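Local coordinates for secreted effector protein SopD (Salmonella typhimurium, PDB 5CPC) that contributes to bacterial replication in macrophages and acts together with SopB in membrane fission and macropinosome formation during host cell invasion, at residues T108-M113 with E142-F147; S213-A216 with N222-P225; T227-I232 with L303-D308. All coordinates share one frame; numbering follows the deposited sequence.

Interaction 1. Residues T108-M113 with E142-F147; sequences TQFLLM and EERQLF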
loop_
_atom_site.group_PDB
_atom_site.type_symbol
_atom_site.label_atom_id
_atom_site.label_comp_id
_atom_site.label_asym_id
_atom_site.label_seq_id
_atom_site.Cartn_x
_atom_site.Cartn_y
_atom_site.Cartn_z
ATOM N N THR A 108 -15.949 3.302 6.887
ATOM C CA THR A 108 -15.514 4.481 6.131
ATOM C C THR A 108 -14.753 5.462 7.053
ATOM O O THR A 108 -14.300 6.541 6.634
ATOM C CB THR A 108 -16.706 5.190 5.434
ATOM O OG1 THR A 108 -17.510 5.844 6.412
ATOM C CG2 THR A 108 -17.578 4.172 4.664
ATOM N N GLN A 109 -14.678 5.082 8.323
ATOM C CA GLN A 109 -13.973 5.827 9.330
ATOM C C GLN A 109 -13.114 4.853 10.092
ATOM O O GLN A 109 -13.577 3.782 10.485
ATOM C CB GLN A 109 -14.924 6.520 10.288
ATOM C CG GLN A 109 -15.748 7.622 9.632
ATOM C CD GLN A 109 -15.662 8.894 10.382
ATOM O OE1 GLN A 109 -16.398 9.113 11.348
ATOM N NE2 GLN A 109 -14.763 9.747 9.968
ATOM N N PHE A 110 -11.845 5.204 10.243
ATOM C CA PHE A 110 -10.951 4.501 11.163
ATOM C C PHE A 110 -11.083 5.214 12.468
ATOM O O PHE A 110 -11.117 6.438 12.494
ATOM C CB PHE A 110 -9.494 4.461 10.675
ATOM C CG PHE A 110 -9.316 3.698 9.405
ATOM C CD1 PHE A 110 -9.240 2.288 9.406
ATOM C CD2 PHE A 110 -9.258 4.365 8.189
ATOM C CE1 PHE A 110 -9.082 1.559 8.203
ATOM C CE2 PHE A 110 -9.077 3.664 6.972
ATOM C CZ PHE A 110 -8.987 2.261 6.959
ATOM N N LEU A 111 -11.207 4.436 13.542
ATOM C CA LEU A 111 -11.378 4.949 14.885
ATOM C C LEU A 111 -10.159 4.605 15.696
ATOM O O LEU A 111 -9.853 3.453 15.878
ATOM C CB LEU A 111 -12.606 4.307 15.539
ATOM C CG LEU A 111 -13.958 4.372 14.829
ATOM C CD1 LEU A 111 -15.039 3.661 15.669
ATOM C CD2 LEU A 111 -14.383 5.805 14.584
ATOM N N LEU A 112 -9.459 5.611 16.190
ATOM C CA LEU A 112 -8.268 5.388 16.995
ATOM C C LEU A 112 -8.787 5.206 18.403
ATOM O O LEU A 112 -9.416 6.120 18.927
ATOM C CB LEU A 112 -7.317 6.595 16.911
ATOM C CG LEU A 112 -6.468 6.789 15.629
ATOM C CD1 LEU A 112 -7.312 6.714 14.355
ATOM C CD2 LEU A 112 -5.618 8.130 15.707
ATOM N N MET A 113 -8.513 4.032 18.985
ATOM C CA MET A 113 -9.113 3.569 20.266
ATOM C C MET A 113 -8.056 3.291 21.286
ATOM O O MET A 113 -7.122 2.507 21.023
ATOM C CB MET A 113 -9.878 2.257 20.075
ATOM C CG MET A 113 -10.769 2.251 18.895
ATOM S SD MET A 113 -12.434 2.669 19.405
ATOM C CE MET A 113 -13.022 1.104 20.066
ATOM N N GLU A 142 -8.153 -8.692 6.795
ATOM C CA GLU A 142 -6.732 -8.766 6.311
ATOM C C GLU A 142 -6.230 -7.520 5.567
ATOM O O GLU A 142 -5.081 -7.074 5.759
ATOM C CB GLU A 142 -6.506 -10.063 5.368
ATOM N N GLU A 143 -7.087 -7.015 4.672
ATOM C CA GLU A 143 -6.700 -6.044 3.630
ATOM C C GLU A 143 -6.577 -4.660 4.244
ATOM O O GLU A 143 -5.641 -3.881 3.950
ATOM C CB GLU A 143 -7.736 -5.991 2.524
ATOM C CG GLU A 143 -7.628 -7.155 1.558
ATOM C CD GLU A 143 -8.850 -7.235 0.626
ATOM O OE1 GLU A 143 -9.983 -6.914 1.081
ATOM O OE2 GLU A 143 -8.665 -7.616 -0.559
ATOM N N ARG A 144 -7.545 -4.383 5.088
ATOM C CA ARG A 144 -7.522 -3.264 5.983
ATOM C C ARG A 144 -6.274 -3.165 6.859
ATOM O O ARG A 144 -5.646 -2.149 6.818
ATOM C CB ARG A 144 -8.696 -3.336 6.859
ATOM C CG ARG A 144 -8.719 -2.217 7.825
ATOM C CD ARG A 144 -10.057 -2.246 8.269
ATOM N NE ARG A 144 -10.149 -2.488 9.681
ATOM C CZ ARG A 144 -11.294 -2.870 10.212
ATOM N NH1 ARG A 144 -11.394 -3.027 11.506
ATOM N NH2 ARG A 144 -12.322 -3.060 9.402
ATOM N N GLN A 145 -5.945 -4.189 7.656
ATOM C CA GLN A 145 -4.649 -4.229 8.342
ATOM C C GLN A 145 -3.442 -3.995 7.456
ATOM O O GLN A 145 -2.541 -3.275 7.862
ATOM C CB GLN A 145 -4.436 -5.500 9.190
ATOM C CG GLN A 145 -3.067 -5.544 9.969
ATOM C CD GLN A 145 -2.666 -6.981 10.288
ATOM O OE1 GLN A 145 -1.800 -7.566 9.610
ATOM N NE2 GLN A 145 -3.319 -7.579 11.312
ATOM N N LEU A 146 -3.383 -4.567 6.261
ATOM C CA LEU A 146 -2.299 -4.202 5.368
ATOM C C LEU A 146 -2.301 -2.711 4.927
ATOM O O LEU A 146 -1.235 -2.087 4.795
ATOM C CB LEU A 146 -2.248 -5.134 4.134
ATOM C CG LEU A 146 -1.225 -4.760 3.073
ATOM C CD1 LEU A 146 0.158 -5.000 3.654
ATOM C CD2 LEU A 146 -1.367 -5.605 1.767
ATOM N N PHE A 147 -3.487 -2.199 4.611
ATOM C CA PHE A 147 -3.707 -0.803 4.136
ATOM C C PHE A 147 -3.175 0.118 5.205
ATOM O O PHE A 147 -2.542 1.127 4.920
ATOM C CB PHE A 147 -5.227 -0.564 3.992
ATOM C CG PHE A 147 -5.626 0.853 3.624
ATOM C CD1 PHE A 147 -5.643 1.261 2.319
ATOM C CD2 PHE A 147 -6.008 1.770 4.614
ATOM C CE1 PHE A 147 -5.996 2.559 1.991
ATOM C CE2 PHE A 147 -6.354 3.052 4.297
ATOM C CZ PHE A 147 -6.365 3.453 2.986
#
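R144 and F147 form the helix side of a strand-on-helix packing contact, and both lean on a single side chain, F110. That phenylalanine sits on the middle strand of the antiparallel three-stranded sheet, with its CA-CB bond directed at helix 141-160. The backbones stay well apart, with F110 CA 9.9 Å from R144 CA, and side chains from both sides bridge the gap.

Along the helix, R144 comes first. Its CG lies anti to the backbone N (chi1 179°), which sends the aliphatic part of the chain out toward the strand. CG meets the rim of the phenylalanine near the ring plane, 3.8 Å from F110 CE1, and R144 CD follows at 3.9 Å from the same carbon. The chain then bends at chi3, and the guanidinium plane stands 79° from the ring. The two side chains run past one another in opposite directions, and the touching is done by methylenes. R144 also packs on M103 of strand 99-103, as F110 does.

One turn further on, F147 is held in the helix by its backbone N bonding to E143 O at 2.8 Å. Its ring is nearly parallel to that of F110, with 13° between the planes, but the centroids are 5.9 Å apart and neither ring covers the other's face. I124 and I127 of the short helix 124-127 touch both phenylalanines and add to this buried apolar patch. The rings meet rim to rim, F110 CZ lying 3.8 Å from F147 CD2 and F110 CE2 3.9 Å from F147 CE2.

Interaction 2. Residues S213-A216 with N222-P225; sequences SMLA and NFEP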
loop_
_atom_site.group_PDB
_atom_site.type_symbol
_atom_site.label_atom_id
_atom_site.label_comp_id
_atom_site.label_asym_id
_atom_site.label_seq_id
_atom_site.Cartn_x
_atom_site.Cartn_y
_atom_site.Cartn_z
ATOM N N SER A 213 -7.530 -11.924 -24.756
ATOM C CA SER A 213 -8.674 -11.020 -24.584
ATOM C C SER A 213 -9.356 -11.110 -23.211
ATOM O O SER A 213 -9.648 -10.105 -22.629
ATOM C CB SER A 213 -9.758 -11.281 -25.638
ATOM O OG SER A 213 -9.358 -10.765 -26.891
ATOM N N MET A 214 -9.669 -12.320 -22.767
ATOM C CA MET A 214 -10.260 -12.524 -21.434
ATOM C C MET A 214 -9.380 -11.880 -20.335
ATOM O O MET A 214 -9.934 -11.315 -19.385
ATOM C CB MET A 214 -10.442 -14.030 -21.163
ATOM C CG MET A 214 -11.249 -14.374 -19.891
ATOM S SD MET A 214 -12.775 -13.436 -19.660
ATOM C CE MET A 214 -13.889 -14.403 -20.703
ATOM N N LEU A 215 -8.046 -11.932 -20.481
ATOM C CA LEU A 215 -7.124 -11.303 -19.509
ATOM C C LEU A 215 -7.005 -9.753 -19.552
ATOM O O LEU A 215 -6.427 -9.140 -18.652
ATOM C CB LEU A 215 -5.700 -11.870 -19.622
ATOM C CG LEU A 215 -5.434 -13.321 -19.276
ATOM C CD1 LEU A 215 -3.901 -13.656 -19.243
ATOM C CD2 LEU A 215 -6.085 -13.726 -17.980
ATOM N N ALA A 216 -7.472 -9.143 -20.622
ATOM C CA ALA A 216 -7.217 -7.733 -20.877
ATOM C C ALA A 216 -7.645 -6.843 -19.675
ATOM O O ALA A 216 -6.937 -5.926 -19.263
ATOM C CB ALA A 216 -7.949 -7.313 -22.192
ATOM N N ASN A 222 -5.173 -3.878 -21.884
ATOM C CA ASN A 222 -3.944 -4.259 -22.627
ATOM C C ASN A 222 -3.617 -5.729 -22.348
ATOM O O ASN A 222 -4.018 -6.244 -21.291
ATOM C CB ASN A 222 -2.791 -3.357 -22.145
ATOM C CG ASN A 222 -3.251 -1.943 -21.947
ATOM O OD1 ASN A 222 -3.812 -1.366 -22.864
ATOM N ND2 ASN A 222 -3.079 -1.394 -20.734
ATOM N N PHE A 223 -2.929 -6.408 -23.266
ATOM C CA PHE A 223 -2.233 -7.634 -22.871
ATOM C C PHE A 223 -0.737 -7.415 -23.066
ATOM O O PHE A 223 -0.274 -7.406 -24.185
ATOM C CB PHE A 223 -2.713 -8.930 -23.588
ATOM C CG PHE A 223 -1.966 -10.185 -23.125
ATOM C CD1 PHE A 223 -2.258 -10.766 -21.908
ATOM C CD2 PHE A 223 -0.882 -10.693 -23.849
ATOM C CE1 PHE A 223 -1.539 -11.844 -21.434
ATOM C CE2 PHE A 223 -0.139 -11.818 -23.396
ATOM C CZ PHE A 223 -0.493 -12.397 -22.177
ATOM N N GLU A 224 -0.005 -7.226 -21.964
ATOM C CA GLU A 224 1.453 -7.170 -21.954
ATOM C C GLU A 224 1.973 -8.253 -20.981
ATOM O O GLU A 224 1.754 -8.144 -19.766
ATOM C CB GLU A 224 1.981 -5.757 -21.564
ATOM C CG GLU A 224 3.502 -5.695 -21.136
ATOM C CD GLU A 224 4.464 -6.270 -22.201
ATOM O OE1 GLU A 224 5.328 -7.145 -21.896
ATOM O OE2 GLU A 224 4.372 -5.839 -23.362
ATOM N N PRO A 225 2.673 -9.291 -21.511
ATOM C CA PRO A 225 3.057 -10.393 -20.562
ATOM C C PRO A 225 3.961 -9.959 -19.378
ATOM O O PRO A 225 3.872 -10.538 -18.297
ATOM C CB PRO A 225 3.747 -11.426 -21.429
ATOM C CG PRO A 225 3.707 -10.850 -22.930
ATOM C CD PRO A 225 3.271 -9.418 -22.861
#
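A216 and N222 bring the two backbones close together, their CA atoms 5.1 Å apart, where the chain leaves helix 209-215, loops round and comes back past the helix's last turn. This is a helix C-terminal end packed against its own returning loop, and residues 222-225 form no regular helix or strand. Within 213-216, A216 N bonds to S213 O, three residues back, at 3.1 Å. Across the gap the carbonyl of N222 faces the alpha carbon of A216: the CA-H...O contact spans 3.6 Å from A216 CA to N222 O, with an angle of 155° at the hydrogen. It is a fairly straight contact, though much weaker than an ordinary hydrogen bond.

A stronger tie comes from Q228, whose NE2 bonds to both L215 O and N222 O. One side-chain amide thereby serves a carbonyl from each segment, while its OE1 accepts from E224 N. Q228 thus clasps the helix end and the returning chain together through their main-chain groups.

The side-chain part of the contact is a single apolar pair, L215 with F223. Because F223 CG is anti to its backbone N (chi1 -179°), the ring comes nearer the helix than the start of its side chain would suggest, and it ends up alongside the leucine, both pointing the same way. L215, the buried member of the pair, also packs against L207 and against L295 of helix 285-298. The F223 ring also has P225 N 4.2 Å above one face, offset toward the rim. Between the segments, the aromatic carbon F223 CE1 lies 3.7 Å from the methyl carbon L215 CD1, approached obliquely.

Interaction 3. Residues T227-I232 with L303-D308; sequences TQFCKI and LHIGKD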
loop_
_atom_site.group_PDB
_atom_site.type_symbol
_atom_site.label_atom_id
_atom_site.label_comp_id
_atom_site.label_asym_id
_atom_site.label_seq_id
_atom_site.Cartn_x
_atom_site.Cartn_y
_atom_site.Cartn_z
ATOM N N THR A 227 3.629 -7.315 -17.629
ATOM C CA THR A 227 2.966 -6.471 -16.619
ATOM C C THR A 227 1.606 -6.969 -16.258
ATOM O O THR A 227 1.026 -6.460 -15.292
ATOM C CB THR A 227 2.717 -4.997 -17.081
ATOM O OG1 THR A 227 1.958 -5.021 -18.298
ATOM C CG2 THR A 227 3.991 -4.227 -17.330
ATOM N N GLN A 228 1.075 -7.927 -17.018
ATOM C CA GLN A 228 -0.337 -8.349 -16.850
ATOM C C GLN A 228 -0.655 -8.847 -15.450
ATOM O O GLN A 228 -1.805 -8.844 -15.038
ATOM C CB GLN A 228 -0.655 -9.542 -17.801
ATOM C CG GLN A 228 -2.111 -9.656 -18.210
ATOM C CD GLN A 228 -2.507 -8.445 -19.069
ATOM O OE1 GLN A 228 -1.657 -7.849 -19.715
ATOM N NE2 GLN A 228 -3.797 -8.092 -19.078
ATOM N N PHE A 229 0.345 -9.357 -14.735
ATOM C CA PHE A 229 0.090 -10.071 -13.495
ATOM C C PHE A 229 0.491 -9.326 -12.205
ATOM O O PHE A 229 0.371 -9.905 -11.111
ATOM C CB PHE A 229 0.771 -11.436 -13.613
ATOM C CG PHE A 229 0.412 -12.132 -14.903
ATOM C CD1 PHE A 229 -0.925 -12.478 -15.162
ATOM C CD2 PHE A 229 1.334 -12.252 -15.907
ATOM C CE1 PHE A 229 -1.290 -12.994 -16.359
ATOM C CE2 PHE A 229 1.002 -12.813 -17.098
ATOM C CZ PHE A 229 -0.324 -13.206 -17.348
ATOM N N CYS A 230 0.950 -8.069 -12.328
ATOM C CA CYS A 230 1.422 -7.270 -11.149
ATOM C C CYS A 230 0.391 -7.114 -10.052
ATOM O O CYS A 230 0.747 -6.960 -8.914
ATOM C CB CYS A 230 2.022 -5.910 -11.541
ATOM S SG CYS A 230 0.779 -4.766 -12.322
ATOM N N LYS A 231 -0.887 -7.221 -10.357
ATOM C CA LYS A 231 -1.882 -7.160 -9.297
ATOM C C LYS A 231 -2.421 -8.484 -8.805
ATOM O O LYS A 231 -3.260 -8.465 -7.965
ATOM C CB LYS A 231 -3.040 -6.259 -9.726
ATOM C CG LYS A 231 -2.554 -4.786 -9.858
ATOM C CD LYS A 231 -3.725 -3.866 -10.177
ATOM C CE LYS A 231 -3.890 -3.691 -11.710
ATOM N NZ LYS A 231 -5.195 -3.058 -12.106
ATOM N N ILE A 232 -1.941 -9.630 -9.303
ATOM C CA ILE A 232 -2.541 -10.896 -8.909
ATOM C C ILE A 232 -1.772 -11.589 -7.778
ATOM O O ILE A 232 -0.552 -11.764 -7.851
ATOM C CB ILE A 232 -2.655 -11.886 -10.154
ATOM C CG1 ILE A 232 -3.823 -11.428 -11.009
ATOM C CG2 ILE A 232 -3.109 -13.269 -9.783
ATOM C CD1 ILE A 232 -3.380 -10.506 -11.945
ATOM N N LEU A 303 3.339 -16.187 -11.093
ATOM C CA LEU A 303 3.000 -15.295 -12.209
ATOM C C LEU A 303 4.006 -14.182 -12.322
ATOM O O LEU A 303 3.821 -13.230 -13.061
ATOM C CB LEU A 303 1.552 -14.786 -12.185
ATOM C CG LEU A 303 0.461 -15.856 -12.137
ATOM C CD1 LEU A 303 -0.904 -15.230 -11.884
ATOM C CD2 LEU A 303 0.449 -16.611 -13.433
ATOM N N HIS A 304 5.151 -14.360 -11.673
ATOM C CA HIS A 304 6.255 -13.411 -11.760
ATOM C C HIS A 304 7.024 -13.755 -12.999
ATOM O O HIS A 304 8.118 -14.334 -12.963
ATOM C CB HIS A 304 7.124 -13.438 -10.486
ATOM C CG HIS A 304 8.332 -12.554 -10.531
ATOM N ND1 HIS A 304 8.397 -11.396 -11.283
ATOM C CD2 HIS A 304 9.518 -12.644 -9.885
ATOM C CE1 HIS A 304 9.584 -10.838 -11.140
ATOM N NE2 HIS A 304 10.277 -11.568 -10.283
ATOM N N ILE A 305 6.435 -13.303 -14.108
ATOM C CA ILE A 305 6.826 -13.675 -15.470
ATOM C C ILE A 305 7.552 -12.496 -16.066
ATOM O O ILE A 305 7.080 -11.367 -15.966
ATOM C CB ILE A 305 5.531 -14.040 -16.219
ATOM C CG1 ILE A 305 4.940 -15.269 -15.530
ATOM C CG2 ILE A 305 5.732 -14.227 -17.695
ATOM C CD1 ILE A 305 3.683 -15.917 -16.214
ATOM N N GLY A 306 8.699 -12.747 -16.692
ATOM C CA GLY A 306 9.440 -11.698 -17.357
ATOM C C GLY A 306 9.750 -12.138 -18.775
ATOM O O GLY A 306 9.510 -13.310 -19.162
ATOM N N LYS A 307 10.315 -11.213 -19.551
ATOM C CA LYS A 307 10.840 -11.518 -20.852
ATOM C C LYS A 307 12.180 -10.814 -20.918
ATOM O O LYS A 307 12.331 -9.704 -20.403
ATOM C CB LYS A 307 9.895 -11.047 -21.979
ATOM C CG LYS A 307 10.107 -11.722 -23.361
ATOM C CD LYS A 307 9.250 -11.080 -24.501
ATOM C CE LYS A 307 9.443 -9.528 -24.602
ATOM N NZ LYS A 307 8.256 -8.735 -23.972
ATOM N N ASP A 308 13.147 -11.504 -21.525
ATOM C CA ASP A 308 14.529 -11.030 -21.716
ATOM C C ASP A 308 15.115 -10.392 -20.454
ATOM O O ASP A 308 15.797 -9.393 -20.543
ATOM C CB ASP A 308 14.622 -10.082 -22.940
ATOM C CG ASP A 308 14.213 -10.763 -24.265
ATOM O OD1 ASP A 308 14.823 -11.815 -24.623
ATOM O OD2 ASP A 308 13.289 -10.250 -24.960
#
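Two overlapping type I beta turns, T227 to C230 and F229 to I232, which share F229 and C230, pack here against an inverse gamma turn centred on H304 that runs into the short strand 305-306. The contact is a piece of buried apolar core. F229 and L303 cross at about a right angle, F229 CB lying 3.7 Å from L303 CB. The same F229 CB is 3.6 Å from L303 O, the carbonyl that also takes the weak gamma-turn bond from I305 N.

Farther out, F229 CE2 comes to 4.2 Å from I305 CD1, while Q228 CB sits 3.6 Å above the centre of one ring face. I232 places CG2 anti to its backbone N, and this methyl reaches L303 CD1 at 3.6 Å. L295 of helix 285-298 touches both F229 and L303, and F243 touches both I232 and L303.

A polar tie runs through N313: its OD1 accepts from F229 N and its ND2 donates to I305 O. Direct contact being carbon against carbon or carbonyl, its hold probably rests on shape and burial, with N313 adding directional bonds to both segments.

How the interactions relate
The three contacts follow one another along the chain and share no segment. Interaction 1 joins the antiparallel three-stranded sheet to helix 141-160, and lies on the opposite side of the chain's centre from interaction 3; their centres are 29 Å apart. Interactions 2 and 3 are neighbours, with centres 11 Å apart, and they touch directly through Q228, which belongs to 227-232 but binds the segments of interaction 2. Both also rest on helix 285-298. Interaction 2 holds the start of the loop after helix 209-215 against that helix, and interaction 3 holds the end of the loop against 303-308 near the C-terminus, while interaction 1 is separate packing in the earlier part.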